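Local coordinates for protein aldehyde dehydrogenase (Staphylococcus aureus, PDB 6K10) that oxidises the carotenoid aldehyde 4,4'-diaponeurosporen-4-al to 4,4'-diaponeurosporenoic acid, a step in staphyloxanthin biosynthesis, using NAD+, at residues T69-T74 against N122-Q126; L271-R276 against E326-L330. The protein carries 1 engineered substitution. All coordinates share one frame; numbering follows the deposited sequence.

Contact 1 of 2, residues T69-T74 against N122-Q126; sequences TEIGIT and NYPFQ
Thr69 OG1, itself hydrogen-bonded to Glu65 O one turn back, meets the edge of the Tyr123 ring 3.6 Å from CE2; Asn122 ND2 also lies at an edge of that ring, and Lys61 makes a cation-pi contact with it. The Phe125 ring presents an edge, with CD1 3.5 Å from Glu70 O, and Phe129 packs against it. The setting is the aldehyde dehydrogenase fold, where the loop after strand 104-118 turns into helix 126-138 against helix 63-89. The loop borders the predicted active site: the Asn122 side chain is about 5 Å from that of Ser251, an engineered residue. Bent at chi2 (-119°), the Glu70 chain brings OE1 to two backbone N-H groups. Phe125 N reaches the syn lone pair of OE1 at 3.0 Å, in a bent bond of 137°. Gln126 N, 2.9 Å from OE1, comes nearly along the C-O direction and straighter, at 165°. The other oxygen, OE2, forms a salt bridge with Lys61. The Gln126 side chain packs as a knob among Thr69, Glu70, Ile73 and Thr74, its CB 3.4 Å from Thr69 O and its OE1 a close 3.0 Å from Thr74 OG1. Thr74 OG1 donates to Glu70 O at 2.6 Å.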
ATOM      1  N   THR A  69      22.398   0.388  15.562  1.00 22.26           N
ATOM      2  CA  THR A  69      21.442  -0.333  14.734  1.00 22.05           C
ATOM      3  C   THR A  69      20.185  -0.781  15.466  1.00 25.00           C
ATOM      4  O   THR A  69      19.247  -1.246  14.808  1.00 28.07           O
ATOM      5  CB  THR A  69      22.105  -1.566  14.095  1.00 23.50           C
ATOM      6  OG1 THR A  69      22.452  -2.513  15.113  1.00 27.42           O
ATOM      7  CG2 THR A  69      23.356  -1.165  13.326  1.00 24.60           C
ATOM      8  N   GLU A  70      20.128  -0.672  16.795  1.00 23.98           N
ATOM      9  CA  GLU A  70      18.940  -1.133  17.506  1.00 24.89           C
ATOM     10  C   GLU A  70      18.415  -0.111  18.509  1.00 22.87           C
ATOM     11  O   GLU A  70      17.281   0.360  18.375  1.00 24.64           O
ATOM     12  CB  GLU A  70      19.215  -2.467  18.213  1.00 25.83           C
ATOM     13  CG  GLU A  70      19.878  -3.519  17.332  1.00 28.02           C
ATOM     14  CD  GLU A  70      19.041  -4.777  17.164  1.00 26.27           C
ATOM     15  OE1 GLU A  70      17.813  -4.719  17.377  1.00 26.13           O
ATOM     16  OE2 GLU A  70      19.614  -5.826  16.810  1.00 25.45           O
ATOM     17  N   ILE A  71      19.213   0.243  19.515  1.00 20.65           N
ATOM     18  CA  ILE A  71      18.707   1.087  20.598  1.00 23.51           C
ATOM     19  C   ILE A  71      18.679   2.552  20.187  1.00 20.72           C
ATOM     20  O   ILE A  71      17.627   3.202  20.222  1.00 19.85           O
ATOM     21  CB  ILE A  71      19.537   0.892  21.878  1.00 26.24           C
ATOM     22  CG1 ILE A  71      19.495  -0.563  22.330  1.00 26.91           C
ATOM     23  CG2 ILE A  71      19.024   1.807  22.978  1.00 24.93           C
ATOM     24  CD1 ILE A  71      20.215  -0.798  23.631  1.00 27.23           C
ATOM     25  N   GLY A  72      19.840   3.102  19.826  1.00 22.95           N
ATOM     26  CA  GLY A  72      19.924   4.533  19.579  1.00 22.81           C
ATOM     27  C   GLY A  72      19.034   4.988  18.441  1.00 27.13           C
ATOM     28  O   GLY A  72      18.384   6.033  18.527  1.00 28.55           O
ATOM     29  N   ILE A  73      18.991   4.209  17.358  1.00 25.71           N
ATOM     30  CA  ILE A  73      18.160   4.570  16.218  1.00 24.31           C
ATOM     31  C   ILE A  73      16.684   4.545  16.598  1.00 21.58           C
ATOM     32  O   ILE A  73      15.885   5.323  16.062  1.00 23.55           O
ATOM     33  CB  ILE A  73      18.472   3.637  15.031  1.00 31.36           C
ATOM     34  CG1 ILE A  73      17.721   4.076  13.775  1.00 35.62           C
ATOM     35  CG2 ILE A  73      18.151   2.190  15.376  1.00 31.40           C
ATOM     36  CD1 ILE A  73      18.366   3.593  12.497  1.00 36.83           C
ATOM     37  N   THR A  74      16.299   3.675  17.535  1.00 20.06           N
ATOM     38  CA  THR A  74      14.913   3.630  17.990  1.00 20.51           C
ATOM     39  C   THR A  74      14.581   4.841  18.851  1.00 23.40           C
ATOM     40  O   THR A  74      13.538   5.478  18.669  1.00 26.55           O
ATOM     41  CB  THR A  74      14.658   2.333  18.758  1.00 22.91           C
ATOM     42  OG1 THR A  74      14.880   1.216  17.888  1.00 23.25           O
ATOM     43  CG2 THR A  74      13.228   2.284  19.284  1.00 25.35           C
ATOM     44  N   ASN A 122      17.372 -11.103  13.463  1.00 20.56           N
ATOM     45  CA  ASN A 122      18.663 -10.502  13.143  1.00 23.23           C
ATOM     46  C   ASN A 122      18.833  -9.100  13.718  1.00 22.78           C
ATOM     47  O   ASN A 122      19.922  -8.759  14.191  1.00 20.86           O
ATOM     48  CB  ASN A 122      18.883 -10.504  11.625  1.00 24.22           C
ATOM     49  CG  ASN A 122      17.811  -9.752  10.862  1.00 25.27           C
ATOM     50  OD1 ASN A 122      16.626  -9.848  11.167  1.00 25.48           O
ATOM     51  ND2 ASN A 122      18.230  -9.008   9.842  1.00 21.81           N
ATOM     52  N   TYR A 123      17.793  -8.271  13.682  1.00 20.34           N
ATOM     53  CA  TYR A 123      17.745  -7.029  14.447  1.00 21.09           C
ATOM     54  C   TYR A 123      16.495  -7.110  15.313  1.00 19.83           C
ATOM     55  O   TYR A 123      15.500  -6.413  15.072  1.00 18.60           O
ATOM     56  CB  TYR A 123      17.752  -5.796  13.548  1.00 20.38           C
ATOM     57  CG  TYR A 123      19.040  -5.658  12.768  1.00 21.29           C
ATOM     58  CD1 TYR A 123      19.241  -6.374  11.595  1.00 21.16           C
ATOM     59  CD2 TYR A 123      20.064  -4.833  13.215  1.00 24.86           C
ATOM     60  CE1 TYR A 123      20.417  -6.263  10.883  1.00 20.43           C
ATOM     61  CE2 TYR A 123      21.245  -4.713  12.507  1.00 22.29           C
ATOM     62  CZ  TYR A 123      21.416  -5.432  11.342  1.00 21.98           C
ATOM     63  OH  TYR A 123      22.589  -5.320  10.632  1.00 22.07           O
ATOM     64  N   PRO A 124      16.522  -7.966  16.338  1.00 20.52           N
ATOM     65  CA  PRO A 124      15.273  -8.382  16.993  1.00 20.57           C
ATOM     66  C   PRO A 124      14.618  -7.285  17.801  1.00 21.72           C
ATOM     67  O   PRO A 124      13.423  -7.392  18.103  1.00 20.76           O
ATOM     68  CB  PRO A 124      15.723  -9.543  17.888  1.00 24.80           C
ATOM     69  CG  PRO A 124      17.157  -9.238  18.193  1.00 24.36           C
ATOM     70  CD  PRO A 124      17.714  -8.551  16.977  1.00 24.27           C
ATOM     71  N   PHE A 125      15.356  -6.238  18.155  1.00 19.48           N
ATOM     72  CA  PHE A 125      14.803  -5.108  18.890  1.00 22.01           C
ATOM     73  C   PHE A 125      14.296  -4.034  17.930  1.00 22.51           C
ATOM     74  O   PHE A 125      13.130  -3.634  17.998  1.00 22.82           O
ATOM     75  CB  PHE A 125      15.868  -4.558  19.849  1.00 23.35           C
ATOM     76  CG  PHE A 125      15.413  -3.391  20.675  1.00 25.78           C
ATOM     77  CD1 PHE A 125      15.597  -2.095  20.225  1.00 23.50           C
ATOM     78  CD2 PHE A 125      14.819  -3.590  21.909  1.00 24.21           C
ATOM     79  CE1 PHE A 125      15.185  -1.018  20.984  1.00 24.32           C
ATOM     80  CE2 PHE A 125      14.408  -2.516  22.676  1.00 24.60           C
ATOM     81  CZ  PHE A 125      14.592  -1.228  22.213  1.00 23.61           C
ATOM     82  N   GLN A 126      15.160  -3.579  17.016  1.00 20.75           N
ATOM     83  CA  GLN A 126      14.780  -2.522  16.079  1.00 21.22           C
ATOM     84  C   GLN A 126      13.590  -2.927  15.217  1.00 22.92           C
ATOM     85  O   GLN A 126      12.700  -2.109  14.954  1.00 21.41           O
ATOM     86  CB  GLN A 126      15.976  -2.142  15.202  1.00 24.71           C
ATOM     87  CG  GLN A 126      15.617  -1.565  13.837  1.00 31.76           C
ATOM     88  CD  GLN A 126      15.131  -0.130  13.897  1.00 35.57           C
ATOM     89  OE1 GLN A 126      15.097   0.487  14.962  1.00 39.97           O
ATOM     90  NE2 GLN A 126      14.753   0.410  12.745  1.00 31.02           N
TER

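Contact 2 of 2, residues L271-R276 against E326-L330; sequences LSKTLR and EPTLL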
ATOM      1  N   LEU A 271      39.661  -5.905  -0.226  1.00 22.07           N
ATOM      2  CA  LEU A 271      38.740  -6.453   0.765  1.00 21.66           C
ATOM      3  C   LEU A 271      39.496  -7.144   1.893  1.00 21.74           C
ATOM      4  O   LEU A 271      39.177  -6.962   3.073  1.00 22.27           O
ATOM      5  CB  LEU A 271      37.767  -7.430   0.105  1.00 21.37           C
ATOM      6  CG  LEU A 271      36.681  -6.869  -0.813  1.00 21.39           C
ATOM      7  CD1 LEU A 271      36.095  -7.987  -1.654  1.00 21.70           C
ATOM      8  CD2 LEU A 271      35.592  -6.175  -0.007  1.00 20.32           C
ATOM      9  N   SER A 272      40.501  -7.951   1.544  1.00 24.20           N
ATOM     10  CA  SER A 272      41.292  -8.639   2.560  1.00 23.38           C
ATOM     11  C   SER A 272      42.022  -7.642   3.451  1.00 23.97           C
ATOM     12  O   SER A 272      42.061  -7.795   4.676  1.00 20.76           O
ATOM     13  CB  SER A 272      42.285  -9.591   1.893  1.00 22.01           C
ATOM     14  OG  SER A 272      41.629 -10.487   1.014  1.00 26.25           O
ATOM     15  N   LYS A 273      42.611  -6.609   2.844  1.00 22.38           N
ATOM     16  CA  LYS A 273      43.302  -5.585   3.619  1.00 25.46           C
ATOM     17  C   LYS A 273      42.345  -4.860   4.557  1.00 25.58           C
ATOM     18  O   LYS A 273      42.678  -4.600   5.719  1.00 24.68           O
ATOM     19  CB  LYS A 273      43.975  -4.589   2.676  1.00 26.09           C
ATOM     20  CG  LYS A 273      44.560  -3.379   3.372  1.00 32.41           C
ATOM     21  CD  LYS A 273      45.136  -2.404   2.366  1.00 35.19           C
ATOM     22  CE  LYS A 273      46.648  -2.367   2.427  1.00 39.45           C
ATOM     23  NZ  LYS A 273      47.200  -1.282   1.569  1.00 41.81           N
ATOM     24  N   THR A 274      41.153  -4.519   4.065  1.00 24.67           N
ATOM     25  CA  THR A 274      40.172  -3.810   4.882  1.00 22.37           C
ATOM     26  C   THR A 274      39.735  -4.657   6.071  1.00 22.14           C
ATOM     27  O   THR A 274      39.602  -4.155   7.194  1.00 22.91           O
ATOM     28  CB  THR A 274      38.967  -3.427   4.022  1.00 22.41           C
ATOM     29  OG1 THR A 274      39.342  -2.400   3.098  1.00 24.73           O
ATOM     30  CG2 THR A 274      37.816  -2.937   4.889  1.00 20.47           C
ATOM     31  N   LEU A 275      39.506  -5.951   5.838  1.00 20.94           N
ATOM     32  CA  LEU A 275      39.099  -6.838   6.923  1.00 22.29           C
ATOM     33  C   LEU A 275      40.161  -6.904   8.014  1.00 23.53           C
ATOM     34  O   LEU A 275      39.834  -6.944   9.206  1.00 23.61           O
ATOM     35  CB  LEU A 275      38.797  -8.228   6.368  1.00 24.42           C
ATOM     36  CG  LEU A 275      37.530  -8.296   5.516  1.00 21.73           C
ATOM     37  CD1 LEU A 275      37.432  -9.616   4.765  1.00 22.56           C
ATOM     38  CD2 LEU A 275      36.307  -8.079   6.392  1.00 21.82           C
ATOM     39  N   ARG A 276      41.439  -6.903   7.628  1.00 21.71           N
ATOM     40  CA  ARG A 276      42.506  -6.858   8.623  1.00 23.88           C
ATOM     41  C   ARG A 276      42.520  -5.522   9.358  1.00 22.76           C
ATOM     42  O   ARG A 276      42.762  -5.476  10.571  1.00 22.31           O
ATOM     43  CB  ARG A 276      43.857  -7.125   7.959  1.00 25.04           C
ATOM     44  CG  ARG A 276      44.010  -8.538   7.418  1.00 24.67           C
ATOM     45  CD  ARG A 276      43.662  -9.573   8.474  1.00 26.64           C
ATOM     46  NE  ARG A 276      43.699 -10.932   7.939  1.00 30.75           N
ATOM     47  CZ  ARG A 276      43.200 -11.993   8.563  1.00 30.84           C
ATOM     48  NH1 ARG A 276      43.277 -13.192   8.001  1.00 35.15           N
ATOM     49  NH2 ARG A 276      42.621 -11.857   9.747  1.00 28.97           N
ATOM     50  N   GLU A 326      34.277 -16.830  10.550  1.00 23.59           N
ATOM     51  CA  GLU A 326      35.174 -15.770  10.129  1.00 23.09           C
ATOM     52  C   GLU A 326      34.670 -15.119   8.841  1.00 22.73           C
ATOM     53  O   GLU A 326      34.057 -15.783   8.001  1.00 19.63           O
ATOM     54  CB  GLU A 326      36.572 -16.344   9.912  1.00 21.69           C
ATOM     55  CG  GLU A 326      37.664 -15.328   9.654  1.00 25.01           C
ATOM     56  CD  GLU A 326      38.998 -15.984   9.354  1.00 26.90           C
ATOM     57  OE1 GLU A 326      40.035 -15.294   9.443  1.00 29.87           O
ATOM     58  OE2 GLU A 326      39.010 -17.189   9.026  1.00 28.40           O
ATOM     59  N   PRO A 327      34.897 -13.815   8.670  1.00 22.18           N
ATOM     60  CA  PRO A 327      34.644 -13.191   7.367  1.00 20.07           C
ATOM     61  C   PRO A 327      35.362 -13.949   6.262  1.00 22.17           C
ATOM     62  O   PRO A 327      36.570 -14.187   6.331  1.00 24.55           O
ATOM     63  CB  PRO A 327      35.202 -11.777   7.545  1.00 22.48           C
ATOM     64  CG  PRO A 327      34.988 -11.495   8.984  1.00 21.93           C
ATOM     65  CD  PRO A 327      35.229 -12.810   9.697  1.00 22.68           C
ATOM     66  N   THR A 328      34.607 -14.336   5.239  1.00 22.49           N
ATOM     67  CA  THR A 328      35.099 -15.244   4.214  1.00 18.04           C
ATOM     68  C   THR A 328      34.802 -14.686   2.833  1.00 18.67           C
ATOM     69  O   THR A 328      33.669 -14.284   2.552  1.00 21.62           O
ATOM     70  CB  THR A 328      34.463 -16.630   4.365  1.00 22.02           C
ATOM     71  OG1 THR A 328      34.714 -17.129   5.685  1.00 24.22           O
ATOM     72  CG2 THR A 328      35.036 -17.596   3.342  1.00 25.48           C
ATOM     73  N   LEU A 329      35.820 -14.668   1.975  1.00 20.81           N
ATOM     74  CA  LEU A 329      35.680 -14.277   0.580  1.00 21.40           C
ATOM     75  C   LEU A 329      35.833 -15.505  -0.306  1.00 20.72           C
ATOM     76  O   LEU A 329      36.679 -16.366  -0.043  1.00 23.33           O
ATOM     77  CB  LEU A 329      36.728 -13.227   0.192  1.00 19.26           C
ATOM     78  CG  LEU A 329      36.835 -11.972   1.060  1.00 19.51           C
ATOM     79  CD1 LEU A 329      37.902 -11.033   0.508  1.00 19.97           C
ATOM     80  CD2 LEU A 329      35.497 -11.263   1.162  1.00 18.96           C
ATOM     81  N   LEU A 330      35.020 -15.582  -1.356  1.00 21.94           N
ATOM     82  CA  LEU A 330      35.072 -16.676  -2.318  1.00 22.35           C
ATOM     83  C   LEU A 330      35.337 -16.128  -3.712  1.00 25.08           C
ATOM     84  O   LEU A 330      34.770 -15.105  -4.104  1.00 25.08           O
ATOM     85  CB  LEU A 330      33.770 -17.475  -2.332  1.00 20.15           C
ATOM     86  CG  LEU A 330      33.215 -18.011  -1.017  1.00 23.76           C
ATOM     87  CD1 LEU A 330      31.849 -18.626  -1.265  1.00 22.61           C
ATOM     88  CD2 LEU A 330      34.166 -19.023  -0.399  1.00 24.90           C
TER
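Glu326, whose carboxylate comes near Arg276 across this contact, offers its carbonyl O to Thr328 OG1 at 2.8 Å, with the hydroxyl standing above the carbonyl plane. The same OG1 is also bonded by Gly316 N, so the threonine hydroxyl takes part in two bonds just where Glu326 and Pro327 lead into the last residues of strand 324-330. Here helix 264-279 covers one face of the mixed sheet that contains strands 256-260, 348-354 and 324-330, an alpha/beta layer of the aldehyde dehydrogenase fold. The segments of helix and strand run antiparallel, 178° between their directions and 10.2 Å between axes, as expected of a helix laid over a parallel part of a sheet. What fills that gap is leucine and proline. Leu329 holds its outer chain extended (chi2 -179°), which carries CD1 out to the helix, 3.6 Å from Leu271 CB and 3.8 Å from Ser272 OG. That serine hydroxyl is already bonded to Ile268 O one turn back, so the methyl meets a satisfied oxygen. One turn further on, Leu275 crosses Pro327 obliquely with CD2 4.0 Å from the ring CB; Phe244 of helix 232-244 touches both residues. At the end of the segment the chemistry changes. Arg276 NH1 and Glu326 OE1 are 4.1 Å apart, too far for a salt bridge, and the guanidinium and carboxylate planes differ by 57°. Each group has another partner: NH2 bonds Gly280 O, and OE2 bonds His317 ND1. Any attraction between the two charges is therefore probably secondary to those bonds. Leu275 and Leu329 also approach each other, CD1 of the first 4.4 Å from CD2 of the second.

In the fold
Both contacts are largely buried, but the centre of contact 1 lies about 11 Å from the centre of the chain, that of contact 2 about 27 Å. Their centres are 26 Å apart and they do not touch, the nearest atoms being about 14 Å apart. They share no helix or strand and belong to the regions of two different sheets. Contact 1 sets a loop against a helix through a carboxylate bonded to backbone N-H groups, beside the predicted active site and near the second subunit, whose Phe464 packs on Ile73. Contact 2 sets a helix on a strand through apolar side chains, with no hydrogen bond across it, away from the annotated sites.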